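Local coordinates for protein sialidase B (Streptococcus pneumoniae serotype 4, PDB 4XJW) that removes terminal sialic acids from oligosaccharides, glycoproteins and glycolipids as an exo-sialidase, and also acts as an intramolecular trans-sialidase, at residues Ile1-Gly7 against Glu169-Lys175; Gly8-Asn14 against Leu162-Asp168; Ser90-Ser94 against Glu640-Val646; Val109-Asp113 against Ala176-Val182. The protein carries 1 engineered substitution. All coordinates share one frame. Where two conformers were deposited one is given. Numbering follows the deposited sequence.

Interaction 1 of 4, residues Ile1-Gly7 against Glu169-Lys175; sequences ISPIFQG and EISLFNK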
loop_
_atom_site.group_PDB
_atom_site.type_symbol
_atom_site.label_atom_id
_atom_site.label_comp_id
_atom_site.label_asym_id
_atom_site.label_seq_id
_atom_site.Cartn_x
_atom_site.Cartn_y
_atom_site.Cartn_z
ATOM N N ILE A 1 -9.958 1.030 -35.496
ATOM C CA ILE A 1 -11.232 1.250 -36.176
ATOM C C ILE A 1 -11.980 2.463 -35.627
ATOM O O ILE A 1 -11.507 3.146 -34.714
ATOM C CB ILE A 1 -12.161 0.036 -36.041
ATOM C CG1 ILE A 1 -12.084 -0.523 -34.621
ATOM C CG2 ILE A 1 -11.823 -1.038 -37.072
ATOM C CD1 ILE A 1 -13.258 -1.376 -34.249
ATOM N N SER A 2 -13.154 2.716 -36.197
ATOM C CA SER A 2 -14.044 3.760 -35.720
ATOM C C SER A 2 -15.136 3.128 -34.869
ATOM O O SER A 2 -15.540 1.988 -35.108
ATOM C CB SER A 2 -14.685 4.508 -36.895
ATOM O OG SER A 2 -15.948 3.941 -37.223
ATOM N N PRO A 3 -15.619 3.865 -33.863
ATOM C CA PRO A 3 -16.735 3.361 -33.058
ATOM C C PRO A 3 -18.019 3.241 -33.878
ATOM O O PRO A 3 -18.282 4.085 -34.734
ATOM C CB PRO A 3 -16.890 4.427 -31.969
ATOM C CG PRO A 3 -16.270 5.660 -32.537
ATOM C CD PRO A 3 -15.147 5.185 -33.407
ATOM N N ILE A 4 -18.800 2.195 -33.624
ATOM C CA ILE A 4 -20.074 2.005 -34.308
ATOM C C ILE A 4 -21.128 2.909 -33.694
ATOM O O ILE A 4 -22.204 3.113 -34.262
ATOM C CB ILE A 4 -20.567 0.549 -34.195
ATOM C CG1 ILE A 4 -20.861 0.199 -32.731
ATOM C CG2 ILE A 4 -19.544 -0.398 -34.790
ATOM C CD1 ILE A 4 -21.623 -1.098 -32.536
ATOM N N PHE A 5 -20.811 3.434 -32.515
ATOM C CA PHE A 5 -21.684 4.358 -31.812
ATOM C C PHE A 5 -20.824 5.266 -30.949
ATOM O O PHE A 5 -19.805 4.834 -30.401
ATOM C CB PHE A 5 -22.693 3.619 -30.933
ATOM C CG PHE A 5 -23.366 4.505 -29.928
ATOM C CD1 PHE A 5 -24.317 5.433 -30.333
ATOM C CD2 PHE A 5 -23.028 4.438 -28.585
ATOM C CE1 PHE A 5 -24.931 6.267 -29.413
ATOM C CE2 PHE A 5 -23.635 5.261 -27.661
ATOM C CZ PHE A 5 -24.590 6.181 -28.075
ATOM N N GLN A 6 -21.237 6.523 -30.839
ATOM C CA GLN A 6 -20.526 7.486 -30.029
ATOM C C GLN A 6 -21.439 8.643 -29.667
ATOM O O GLN A 6 -21.936 9.350 -30.545
ATOM C CB GLN A 6 -19.297 7.993 -30.779
ATOM C CG GLN A 6 -18.445 8.949 -29.976
ATOM C CD GLN A 6 -17.126 9.241 -30.651
ATOM O OE1 GLN A 6 -17.086 9.793 -31.750
ATOM N NE2 GLN A 6 -16.033 8.855 -30.002
ATOM N N GLY A 7 -21.668 8.829 -28.371
ATOM C CA GLY A 7 -22.551 9.880 -27.899
ATOM C C GLY A 7 -22.082 10.406 -26.561
ATOM O O GLY A 7 -21.257 9.772 -25.903
ATOM N N GLU A 169 -18.875 10.844 -22.335
ATOM C CA GLU A 169 -18.590 10.220 -23.626
ATOM C C GLU A 169 -18.776 8.708 -23.514
ATOM O O GLU A 169 -18.362 8.098 -22.527
ATOM C CB GLU A 169 -17.153 10.503 -24.067
ATOM C CG GLU A 169 -16.728 11.966 -24.004
ATOM C CD GLU A 169 -15.313 12.184 -24.493
ATOM O OE1 GLU A 169 -14.751 11.251 -25.105
ATOM O OE2 GLU A 169 -14.768 13.286 -24.267
ATOM N N ILE A 170 -19.389 8.101 -24.525
ATOM C CA ILE A 170 -19.430 6.645 -24.605
ATOM C C ILE A 170 -19.272 6.171 -26.049
ATOM O O ILE A 170 -19.936 6.677 -26.957
ATOM C CB ILE A 170 -20.703 6.055 -23.964
ATOM C CG1 ILE A 170 -20.688 4.528 -24.083
ATOM C CG2 ILE A 170 -21.970 6.644 -24.585
ATOM C CD1 ILE A 170 -21.837 3.857 -23.396
ATOM N N SER A 171 -18.364 5.218 -26.255
ATOM C CA SER A 171 -18.083 4.682 -27.585
ATOM C C SER A 171 -18.136 3.157 -27.554
ATOM O O SER A 171 -17.741 2.543 -26.565
ATOM C CB SER A 171 -16.705 5.143 -28.067
ATOM O OG SER A 171 -16.577 6.547 -28.001
ATOM N N LEU A 172 -18.614 2.552 -28.638
ATOM C CA LEU A 172 -18.679 1.096 -28.757
ATOM C C LEU A 172 -17.936 0.700 -30.032
ATOM O O LEU A 172 -18.110 1.329 -31.076
ATOM C CB LEU A 172 -20.142 0.643 -28.837
ATOM C CG LEU A 172 -20.671 -0.788 -28.660
ATOM C CD1 LEU A 172 -19.904 -1.840 -29.461
ATOM C CD2 LEU A 172 -20.755 -1.172 -27.188
ATOM N N PHE A 173 -17.114 -0.340 -29.944
ATOM C CA PHE A 173 -16.375 -0.853 -31.094
ATOM C C PHE A 173 -16.664 -2.335 -31.302
ATOM O O PHE A 173 -16.741 -3.092 -30.334
ATOM C CB PHE A 173 -14.871 -0.668 -30.896
ATOM C CG PHE A 173 -14.472 0.727 -30.520
ATOM C CD1 PHE A 173 -14.552 1.157 -29.203
ATOM C CD2 PHE A 173 -14.024 1.616 -31.487
ATOM C CE1 PHE A 173 -14.182 2.444 -28.855
ATOM C CE2 PHE A 173 -13.656 2.905 -31.145
ATOM C CZ PHE A 173 -13.737 3.321 -29.828
ATOM N N ASN A 174 -16.827 -2.753 -32.557
ATOM C CA ASN A 174 -16.983 -4.175 -32.869
ATOM C C ASN A 174 -15.633 -4.881 -33.019
ATOM O O ASN A 174 -15.361 -5.556 -34.016
ATOM C CB ASN A 174 -17.851 -4.371 -34.117
ATOM C CG ASN A 174 -19.330 -4.126 -33.848
ATOM O OD1 ASN A 174 -19.850 -4.472 -32.783
ATOM N ND2 ASN A 174 -20.022 -3.552 -34.828
ATOM N N LYS A 175 -14.793 -4.716 -32.005
ATOM C CA LYS A 175 -13.496 -5.349 -31.956
ATOM C C LYS A 175 -13.061 -5.392 -30.494
ATOM O O LYS A 175 -13.480 -4.553 -29.695
ATOM C CB LYS A 175 -12.507 -4.517 -32.771
ATOM C CG LYS A 175 -11.096 -5.078 -32.867
ATOM C CD LYS A 175 -10.196 -4.123 -33.646
ATOM C CE LYS A 175 -8.732 -4.503 -33.504
ATOM N NZ LYS A 175 -7.829 -3.463 -34.086
HETATM O O HOH W 1 -16.308 -0.518 -34.452
#
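Where two antiparallel strands pair, most of the backbone polar groups between them are used up. The regular exchange holds at G7 and I170: G7 N donates to I170 O (3.1 Å) and I170 N returns the bond to G7 O (2.9 Å). Further along, L172 N reaches F5 O at 3.1 Å, while L172 O is met by I4 N at 2.8 Å. On its far side, strand 169-173 bonds to K37, V35 and T33. Both segments belong to the N-terminal lectin-like, concanavalin-type β-sandwich, the chain start forming one neighbour of strand 166-173 and strand 32-39 the other. Q6 NE2 donates to S171 OG (3.1 Å). A water bridges two backbone groups, accepting from N174 N (3.0 Å) and donating to S2 O (2.7 Å). The N174 side chain is satisfied outside: ND2 by K26 O, OD1 by Q32 NE2 and S28 N. P3 CB lies 4.1 Å from the F173 ring centroid in a CH-pi contact, and I4 CD1 lies 3.6 Å from L172 CD1.

Interaction 2 of 4, residues Gly8-Asn14 against Leu162-Asp168; sequences GSYQLNN and LAKGSID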
loop_
_atom_site.group_PDB
_atom_site.type_symbol
_atom_site.label_atom_id
_atom_site.label_comp_id
_atom_site.label_asym_id
_atom_site.label_seq_id
_atom_site.Cartn_x
_atom_site.Cartn_y
_atom_site.Cartn_z
ATOM N N GLY A 8 -22.604 11.552 -26.141
ATOM C CA GLY A 8 -22.151 12.127 -24.892
ATOM C C GLY A 8 -23.057 13.145 -24.233
ATOM O O GLY A 8 -24.163 13.404 -24.699
ATOM N N SER A 9 -22.562 13.718 -23.137
ATOM C CA SER A 9 -23.317 14.654 -22.317
ATOM C C SER A 9 -24.655 14.050 -21.911
ATOM O O SER A 9 -25.709 14.657 -22.115
ATOM C CB SER A 9 -23.523 15.985 -23.047
ATOM O OG SER A 9 -22.362 16.360 -23.775
ATOM N N TYR A 10 -24.605 12.837 -21.361
ATOM C CA TYR A 10 -25.795 12.183 -20.826
ATOM C C TYR A 10 -25.887 12.404 -19.323
ATOM O O TYR A 10 -24.990 12.018 -18.574
ATOM C CB TYR A 10 -25.771 10.677 -21.097
ATOM C CG TYR A 10 -25.830 10.279 -22.551
ATOM C CD1 TYR A 10 -27.036 10.280 -23.245
ATOM C CD2 TYR A 10 -24.681 9.876 -23.226
ATOM C CE1 TYR A 10 -27.090 9.910 -24.574
ATOM C CE2 TYR A 10 -24.730 9.499 -24.551
ATOM C CZ TYR A 10 -25.935 9.517 -25.220
ATOM O OH TYR A 10 -25.980 9.140 -26.545
ATOM N N GLN A 11 -26.972 13.031 -18.888
ATOM C CA GLN A 11 -27.231 13.185 -17.472
ATOM C C GLN A 11 -28.015 11.975 -16.992
ATOM O O GLN A 11 -29.096 11.689 -17.504
ATOM C CB GLN A 11 -28.012 14.466 -17.202
ATOM C CG GLN A 11 -27.277 15.707 -17.673
ATOM C CD GLN A 11 -25.919 15.838 -17.016
ATOM O OE1 GLN A 11 -25.812 15.809 -15.790
ATOM N NE2 GLN A 11 -24.874 15.961 -17.826
ATOM N N LEU A 12 -27.452 11.254 -16.029
ATOM C CA LEU A 12 -28.132 10.122 -15.423
ATOM C C LEU A 12 -28.755 10.593 -14.114
ATOM O O LEU A 12 -28.079 10.714 -13.091
ATOM C CB LEU A 12 -27.149 8.968 -15.187
ATOM C CG LEU A 12 -26.288 8.558 -16.385
ATOM C CD1 LEU A 12 -25.366 7.420 -16.018
ATOM C CD2 LEU A 12 -27.141 8.165 -17.580
ATOM N N ASN A 13 -30.050 10.895 -14.156
ATOM C CA ASN A 13 -30.747 11.338 -12.961
ATOM C C ASN A 13 -31.856 10.375 -12.579
ATOM O O ASN A 13 -33.037 10.699 -12.703
ATOM C CB ASN A 13 -31.306 12.752 -13.147
ATOM C CG ASN A 13 -30.216 13.789 -13.347
ATOM O OD1 ASN A 13 -29.431 14.064 -12.440
ATOM N ND2 ASN A 13 -30.167 14.376 -14.535
ATOM N N ASN A 14 -31.457 9.195 -12.105
ATOM C CA ASN A 14 -32.384 8.121 -11.754
ATOM C C ASN A 14 -33.473 7.914 -12.796
ATOM O O ASN A 14 -34.659 7.836 -12.475
ATOM C CB ASN A 14 -32.955 8.332 -10.351
ATOM C CG ASN A 14 -31.879 8.282 -9.281
ATOM O OD1 ASN A 14 -31.315 7.223 -9.008
ATOM N ND2 ASN A 14 -31.580 9.429 -8.684
ATOM N N LEU A 162 -30.992 1.861 -11.269
ATOM C CA LEU A 162 -30.991 3.266 -11.671
ATOM C C LEU A 162 -29.751 4.005 -11.172
ATOM O O LEU A 162 -29.337 3.841 -10.025
ATOM C CB LEU A 162 -32.256 3.970 -11.175
ATOM C CG LEU A 162 -33.517 3.767 -12.005
ATOM C CD1 LEU A 162 -34.712 4.358 -11.271
ATOM C CD2 LEU A 162 -33.359 4.414 -13.378
ATOM N N ALA A 163 -29.177 4.824 -12.046
ATOM C CA ALA A 163 -27.928 5.515 -11.742
ATOM C C ALA A 163 -28.045 7.026 -11.564
ATOM O O ALA A 163 -28.850 7.688 -12.226
ATOM C CB ALA A 163 -26.896 5.195 -12.801
ATOM N N LYS A 164 -27.211 7.558 -10.669
ATOM C CA LYS A 164 -27.016 8.992 -10.528
ATOM C C LYS A 164 -25.577 9.310 -10.920
ATOM O O LYS A 164 -24.649 8.788 -10.310
ATOM C CB LYS A 164 -27.251 9.415 -9.081
ATOM C CG LYS A 164 -27.073 10.904 -8.827
ATOM C CD LYS A 164 -28.052 11.735 -9.645
ATOM C CE LYS A 164 -28.044 13.189 -9.198
ATOM N NZ LYS A 164 -29.137 13.972 -9.840
ATOM N N GLY A 165 -25.395 10.165 -11.922
ATOM C CA GLY A 165 -24.077 10.489 -12.427
ATOM C C GLY A 165 -24.206 11.049 -13.821
ATOM O O GLY A 165 -25.283 11.503 -14.201
ATOM N N SER A 166 -23.123 11.024 -14.588
ATOM C CA SER A 166 -23.197 11.475 -15.965
ATOM C C SER A 166 -22.214 10.718 -16.837
ATOM O O SER A 166 -21.125 10.356 -16.397
ATOM C CB SER A 166 -22.947 12.982 -16.075
ATOM O OG SER A 166 -21.626 13.319 -15.702
ATOM N N ILE A 167 -22.614 10.466 -18.073
ATOM C CA ILE A 167 -21.722 9.860 -19.044
ATOM C C ILE A 167 -21.336 10.929 -20.058
ATOM O O ILE A 167 -22.132 11.292 -20.924
ATOM C CB ILE A 167 -22.377 8.662 -19.732
ATOM C CG1 ILE A 167 -22.718 7.586 -18.707
ATOM C CG2 ILE A 167 -21.475 8.095 -20.827
ATOM C CD1 ILE A 167 -23.447 6.418 -19.293
ATOM N N ASP A 168 -20.126 11.457 -19.929
ATOM C CA ASP A 168 -19.705 12.544 -20.803
ATOM C C ASP A 168 -19.401 12.061 -22.222
ATOM O O ASP A 168 -19.649 12.777 -23.191
ATOM C CB ASP A 168 -18.527 13.311 -20.202
ATOM C CG ASP A 168 -18.973 14.422 -19.267
ATOM O OD1 ASP A 168 -20.120 14.898 -19.418
ATOM O OD2 ASP A 168 -18.177 14.816 -18.386
HETATM O O HOH W 2 -26.637 13.975 -13.430
HETATM O O HOH W 3 -32.185 12.659 -9.557
#
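The two segments run antiparallel, their end-to-end directions 157° apart, and the ladder contains a G1 β bulge, S9 and Y10 both facing I167. S9 takes the left-handed backbone conformation that such a bulge needs at its first position, and S9 N turns to D168 O (3.1 Å) while Y10 N bonds I167 O at 2.9 Å. I167 N bonds Y10 O (2.9 Å), and L12 exchanges bonds with G165: L12 N to G165 O at 2.8 Å, G165 N to L12 O at 3.0 Å. N14 N then finds A163 O at 3.0 Å. The side chains of Y10, L12 and I167 share one face, L12 CD1 touching I167 CG1 at 3.8 Å, and I17 and L150 of the other sheet pack against this face. On the opposite face K164 NZ donates to N13 OD1 at 2.6 Å. The pair is thus amphipathic: apolar groups turn into the sandwich, and a hydrogen bond from lysine to an asparagine side chain lies on the more exposed side.

Interaction 3 of 4, residues Ser90-Ser94 against Glu640-Val646; sequences SRPAS and ELHLSNV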
loop_
_atom_site.group_PDB
_atom_site.type_symbol
_atom_site.label_atom_id
_atom_site.label_comp_id
_atom_site.label_asym_id
_atom_site.label_seq_id
_atom_site.Cartn_x
_atom_site.Cartn_y
_atom_site.Cartn_z
ATOM N N SER A 90 -15.913 -8.464 -10.952
ATOM C CA SER A 90 -15.839 -7.145 -10.345
ATOM C C SER A 90 -14.545 -6.985 -9.572
ATOM O O SER A 90 -13.858 -7.968 -9.283
ATOM C CB SER A 90 -17.029 -6.926 -9.404
ATOM O OG SER A 90 -16.881 -7.738 -8.252
ATOM N N ARG A 91 -14.206 -5.741 -9.249
ATOM C CA ARG A 91 -13.161 -5.486 -8.283
ATOM C C ARG A 91 -13.502 -4.264 -7.445
ATOM O O ARG A 91 -13.887 -3.224 -7.982
ATOM C CB ARG A 91 -11.804 -5.265 -8.944
ATOM C CG ARG A 91 -10.669 -5.447 -7.947
ATOM C CD ARG A 91 -9.393 -4.767 -8.436
ATOM N NE ARG A 91 -9.384 -3.337 -8.144
ATOM C CZ ARG A 91 -8.345 -2.543 -8.382
ATOM N NH1 ARG A 91 -7.243 -3.056 -8.921
ATOM N NH2 ARG A 91 -8.420 -1.247 -8.081
ATOM N N PRO A 92 -13.340 -4.377 -6.123
ATOM C CA PRO A 92 -13.512 -3.213 -5.247
ATOM C C PRO A 92 -12.528 -2.085 -5.578
ATOM O O PRO A 92 -11.542 -2.313 -6.301
ATOM C CB PRO A 92 -13.188 -3.781 -3.861
ATOM C CG PRO A 92 -13.634 -5.226 -3.970
ATOM C CD PRO A 92 -13.195 -5.628 -5.353
ATOM N N ALA A 93 -12.816 -0.892 -5.047
ATOM C CA ALA A 93 -11.889 0.246 -5.047
ATOM C C ALA A 93 -11.288 0.509 -6.418
ATOM O O ALA A 93 -10.071 0.573 -6.559
ATOM C CB ALA A 93 -10.780 0.035 -4.006
ATOM N N SER A 94 -12.140 0.656 -7.424
ATOM C CA SER A 94 -11.667 0.885 -8.793
ATOM C C SER A 94 -11.863 2.313 -9.320
ATOM O O SER A 94 -11.356 2.641 -10.395
ATOM C CB SER A 94 -12.320 -0.124 -9.742
ATOM O OG SER A 94 -11.903 -1.441 -9.439
ATOM N N GLU A 640 -11.383 -6.581 0.341
ATOM C CA GLU A 640 -10.548 -5.756 -0.541
ATOM C C GLU A 640 -9.070 -6.142 -0.513
ATOM O O GLU A 640 -8.211 -5.315 -0.788
ATOM C CB GLU A 640 -10.767 -4.260 -0.242
ATOM C CG GLU A 640 -12.242 -3.852 -0.343
ATOM C CD GLU A 640 -12.500 -2.368 -0.495
ATOM O OE1 GLU A 640 -11.522 -1.566 -0.513
ATOM O OE2 GLU A 640 -13.694 -2.003 -0.615
ATOM N N LEU A 641 -8.790 -7.398 -0.161
ATOM C CA LEU A 641 -7.435 -7.946 -0.200
ATOM C C LEU A 641 -6.965 -8.052 -1.638
ATOM O O LEU A 641 -7.771 -8.219 -2.556
ATOM C CB LEU A 641 -7.415 -9.350 0.403
ATOM C CG LEU A 641 -7.920 -9.443 1.839
ATOM C CD1 LEU A 641 -7.990 -10.899 2.227
ATOM C CD2 LEU A 641 -6.977 -8.710 2.763
ATOM N N HIS A 642 -5.656 -7.924 -1.839
ATOM C CA HIS A 642 -5.022 -8.308 -3.106
ATOM C C HIS A 642 -5.503 -7.494 -4.308
ATOM O O HIS A 642 -5.873 -8.059 -5.354
ATOM C CB HIS A 642 -5.202 -9.813 -3.375
ATOM C CG HIS A 642 -5.003 -10.667 -2.155
ATOM N ND1 HIS A 642 -4.030 -10.400 -1.213
ATOM C CD2 HIS A 642 -5.697 -11.735 -1.699
ATOM C CE1 HIS A 642 -4.120 -11.290 -0.236
ATOM N NE2 HIS A 642 -5.111 -12.122 -0.513
ATOM N N LEU A 643 -5.480 -6.171 -4.155
ATOM C CA LEU A 643 -5.818 -5.256 -5.239
ATOM C C LEU A 643 -4.545 -4.639 -5.762
ATOM O O LEU A 643 -3.689 -4.236 -4.968
ATOM C CB LEU A 643 -6.744 -4.137 -4.758
ATOM C CG LEU A 643 -8.013 -4.547 -4.006
ATOM C CD1 LEU A 643 -8.760 -3.324 -3.492
ATOM C CD2 LEU A 643 -8.919 -5.404 -4.866
ATOM N N SER A 644 -4.447 -4.547 -7.084
ATOM C CA SER A 644 -3.290 -3.919 -7.708
ATOM C C SER A 644 -3.501 -2.440 -8.033
ATOM O O SER A 644 -4.605 -2.001 -8.385
ATOM C CB SER A 644 -2.895 -4.682 -8.962
ATOM O OG SER A 644 -2.470 -5.985 -8.630
ATOM N N ASN A 645 -2.423 -1.672 -7.899
ATOM C CA ASN A 645 -2.390 -0.272 -8.322
ATOM C C ASN A 645 -3.409 0.600 -7.606
ATOM O O ASN A 645 -4.069 1.455 -8.216
ATOM C CB ASN A 645 -2.539 -0.164 -9.848
ATOM C CG ASN A 645 -1.324 -0.660 -10.588
ATOM O OD1 ASN A 645 -0.368 -1.139 -9.984
ATOM N ND2 ASN A 645 -1.357 -0.561 -11.916
ATOM N N VAL A 646 -3.508 0.387 -6.295
ATOM C CA VAL A 646 -4.355 1.210 -5.431
ATOM C C VAL A 646 -3.564 2.217 -4.588
ATOM O O VAL A 646 -4.156 3.120 -4.007
ATOM C CB VAL A 646 -5.257 0.348 -4.534
ATOM C CG1 VAL A 646 -6.342 -0.329 -5.379
ATOM C CG2 VAL A 646 -4.414 -0.690 -3.764
HETATM O O HOH W 4 -7.060 1.070 -8.989
HETATM O O HOH W 5 -14.652 -0.608 -2.927
#
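This is an interdomain contact: a corner leaving strand 85-91 of the lectin-like domain meets a loop of the catalytic β-propeller characteristic of family 33 sialidases. Burying 304 Å², it is organised around one arginine. R91 NH1 donates to S644 O at 2.9 Å, the sole direct hydrogen bond between the segments. The same guanidinium braces its own corner, R91 NE bonding P92 O (3.0 Å) and R91 NH2 bonding A93 O (2.9 Å). L643 CB lies over one guanidinium face, and L643 CD2 packs on R91 CG at 3.5 Å; L643 CD1 meets A93 CB at 4.0 Å, and P92 CB rests on E640 CG at 3.6 Å. Two waters bridge the margins: one joins R91 NH2 (2.8 Å) to N645 O (3.1 Å), the other A93 N (2.8 Å) to E640 OE2 (2.9 Å), while E640 OE1 is bonded to D634 N. The side chain of V646 lies about 7 Å from that of R207, a substrate-binding residue by similarity, close to the probable active site. On the lectin-like side, the R91 backbone pairs with I74 and its side chain touches V128 of strand 126-132; on the propeller side, S644 leans on Y205 of strand 205-213.

Interaction 4 of 4, residues Val109-Asp113 against Ala176-Val182; sequences VFVSD and AISDQEV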
loop_
_atom_site.group_PDB
_atom_site.type_symbol
_atom_site.label_atom_id
_atom_site.label_comp_id
_atom_site.label_asym_id
_atom_site.label_seq_id
_atom_site.Cartn_x
_atom_site.Cartn_y
_atom_site.Cartn_z
ATOM N N VAL A 109 -12.656 1.302 -19.750
ATOM C CA VAL A 109 -12.544 0.547 -20.998
ATOM C C VAL A 109 -12.820 -0.924 -20.713
ATOM O O VAL A 109 -12.103 -1.553 -19.930
ATOM C CB VAL A 109 -11.140 0.659 -21.609
ATOM C CG1 VAL A 109 -11.067 -0.135 -22.924
ATOM C CG2 VAL A 109 -10.786 2.116 -21.854
ATOM N N PHE A 110 -13.840 -1.485 -21.358
ATOM C CA PHE A 110 -14.165 -2.886 -21.143
ATOM C C PHE A 110 -13.994 -3.636 -22.447
ATOM O O PHE A 110 -14.570 -3.253 -23.464
ATOM C CB PHE A 110 -15.589 -3.059 -20.628
ATOM C CG PHE A 110 -15.982 -4.500 -20.453
ATOM C CD1 PHE A 110 -15.417 -5.261 -19.444
ATOM C CD2 PHE A 110 -16.901 -5.092 -21.314
ATOM C CE1 PHE A 110 -15.761 -6.595 -19.276
ATOM C CE2 PHE A 110 -17.257 -6.424 -21.158
ATOM C CZ PHE A 110 -16.687 -7.176 -20.132
ATOM N N VAL A 111 -13.171 -4.677 -22.420
ATOM C CA VAL A 111 -12.888 -5.459 -23.622
ATOM C C VAL A 111 -13.483 -6.871 -23.503
ATOM O O VAL A 111 -13.186 -7.617 -22.562
ATOM C CB VAL A 111 -11.371 -5.525 -23.890
ATOM C CG1 VAL A 111 -11.103 -6.313 -25.159
ATOM C CG2 VAL A 111 -10.794 -4.112 -24.010
ATOM N N SER A 112 -14.339 -7.226 -24.462
ATOM C CA SER A 112 -14.960 -8.543 -24.529
ATOM C C SER A 112 -14.385 -9.277 -25.745
ATOM O O SER A 112 -14.747 -8.985 -26.885
ATOM C CB SER A 112 -16.484 -8.385 -24.637
ATOM O OG SER A 112 -17.154 -9.626 -24.647
ATOM N N ASP A 113 -13.486 -10.223 -25.486
ATOM C CA ASP A 113 -12.626 -10.795 -26.520
ATOM C C ASP A 113 -12.987 -12.251 -26.796
ATOM O O ASP A 113 -12.631 -13.148 -26.029
ATOM C CB ASP A 113 -11.164 -10.690 -26.069
ATOM C CG ASP A 113 -10.175 -11.073 -27.158
ATOM O OD1 ASP A 113 -10.597 -11.620 -28.196
ATOM O OD2 ASP A 113 -8.969 -10.828 -26.957
ATOM N N ALA A 176 -12.253 -6.385 -30.146
ATOM C CA ALA A 176 -11.548 -6.383 -28.866
ATOM C C ALA A 176 -10.242 -5.647 -29.087
ATOM O O ALA A 176 -9.311 -6.200 -29.682
ATOM C CB ALA A 176 -11.283 -7.799 -28.407
ATOM N N ILE A 177 -10.163 -4.395 -28.642
ATOM C CA ILE A 177 -8.932 -3.635 -28.853
ATOM C C ILE A 177 -7.803 -4.150 -27.961
ATOM O O ILE A 177 -8.036 -4.609 -26.835
ATOM C CB ILE A 177 -9.113 -2.105 -28.680
ATOM C CG1 ILE A 177 -9.344 -1.725 -27.218
ATOM C CG2 ILE A 177 -10.224 -1.574 -29.599
ATOM C CD1 ILE A 177 -9.275 -0.225 -26.980
ATOM N N SER A 178 -6.582 -4.083 -28.478
ATOM C CA SER A 178 -5.414 -4.613 -27.785
ATOM C C SER A 178 -5.049 -3.775 -26.574
ATOM O O SER A 178 -5.447 -2.613 -26.463
ATOM C CB SER A 178 -4.212 -4.645 -28.724
ATOM O OG SER A 178 -3.801 -3.327 -29.048
ATOM N N ASP A 179 -4.278 -4.376 -25.671
ATOM C CA ASP A 179 -3.752 -3.667 -24.509
ATOM C C ASP A 179 -2.989 -2.415 -24.953
ATOM O O ASP A 179 -3.125 -1.352 -24.346
ATOM C CB ASP A 179 -2.847 -4.594 -23.695
ATOM C CG ASP A 179 -2.556 -4.057 -22.304
ATOM O OD1 ASP A 179 -3.463 -4.112 -21.444
ATOM O OD2 ASP A 179 -1.422 -3.590 -22.072
ATOM N N GLN A 180 -2.209 -2.549 -26.023
ATOM C CA GLN A 180 -1.491 -1.418 -26.610
ATOM C C GLN A 180 -2.455 -0.305 -27.010
ATOM O O GLN A 180 -2.244 0.867 -26.676
ATOM C CB GLN A 180 -0.689 -1.875 -27.833
ATOM C CG GLN A 180 0.059 -0.755 -28.548
ATOM C CD GLN A 180 1.130 -1.275 -29.495
ATOM O OE1 GLN A 180 1.336 -2.484 -29.620
ATOM N NE2 GLN A 180 1.824 -0.359 -30.165
ATOM N N GLU A 181 -3.521 -0.672 -27.716
ATOM C CA GLU A 181 -4.525 0.309 -28.117
ATOM C C GLU A 181 -5.148 0.987 -26.897
ATOM O O GLU A 181 -5.271 2.214 -26.864
ATOM C CB GLU A 181 -5.603 -0.325 -29.004
ATOM C CG GLU A 181 -5.194 -0.497 -30.470
ATOM C CD GLU A 181 -6.231 -1.262 -31.280
ATOM O OE1 GLU A 181 -6.526 -2.421 -30.925
ATOM O OE2 GLU A 181 -6.748 -0.702 -32.265
ATOM N N VAL A 182 -5.517 0.187 -25.896
ATOM C CA VAL A 182 -6.091 0.716 -24.659
ATOM C C VAL A 182 -5.202 1.798 -24.047
ATOM O O VAL A 182 -5.692 2.827 -23.590
ATOM C CB VAL A 182 -6.324 -0.408 -23.616
ATOM C CG1 VAL A 182 -6.824 0.171 -22.300
ATOM C CG2 VAL A 182 -7.304 -1.446 -24.152
#
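Small side chains often set how closely a connecting segment can lie on a sheet, and here small aliphatic groups do most of the fitting, without any hydrogen bond between the segments. A176 CB fills the hollow formed by V111 CG1 (3.6 Å away), the D113 side chain (3.7 Å to D113 CG) and S112 O (4.0 Å). V111 in turn projects from the sheet between A176, I177 and V182, with V111 CG2 at 4.3 Å from I177 CG1 and 4.4 Å from V182 CG2. Beyond it, V109 CG1 approaches V182 CG2 at 4.2 Å and I177 CD1 at 4.4 Å. The short helix 179-182 begins with a capping box, E181 N donating to S178 OG (3.0 Å) and S178 N to E181 OE1 (3.0 Å). Helix and linker lie on the outer face of the sheet, where V182 also touches Y122 of strand 118-123 and I177 N bonds T33 of strand 32-39; F110 points the other way, to F64 of the second sheet.

From the N terminus, the chain first enters the strand shared by interactions 1 and 2, whose partner strand returns about 150 residues later. Interaction 1 closes the wider loop and interaction 2 lies within it, the two touching through F5 CZ and Y10 OH (3.6 Å). Before that loop is closed, residues 90-94 and 109-113 depart for later partners. Interaction 4 crosses both pairings, binding the helix after the returning strand to the same sheet; K175 NZ and E181 OE2 join it weakly to interaction 1 at 3.5 Å. Interaction 3 also crosses 1 and 2, encloses interaction 4, and, spanning 546 residues, connects the lectin-like domain to the propeller.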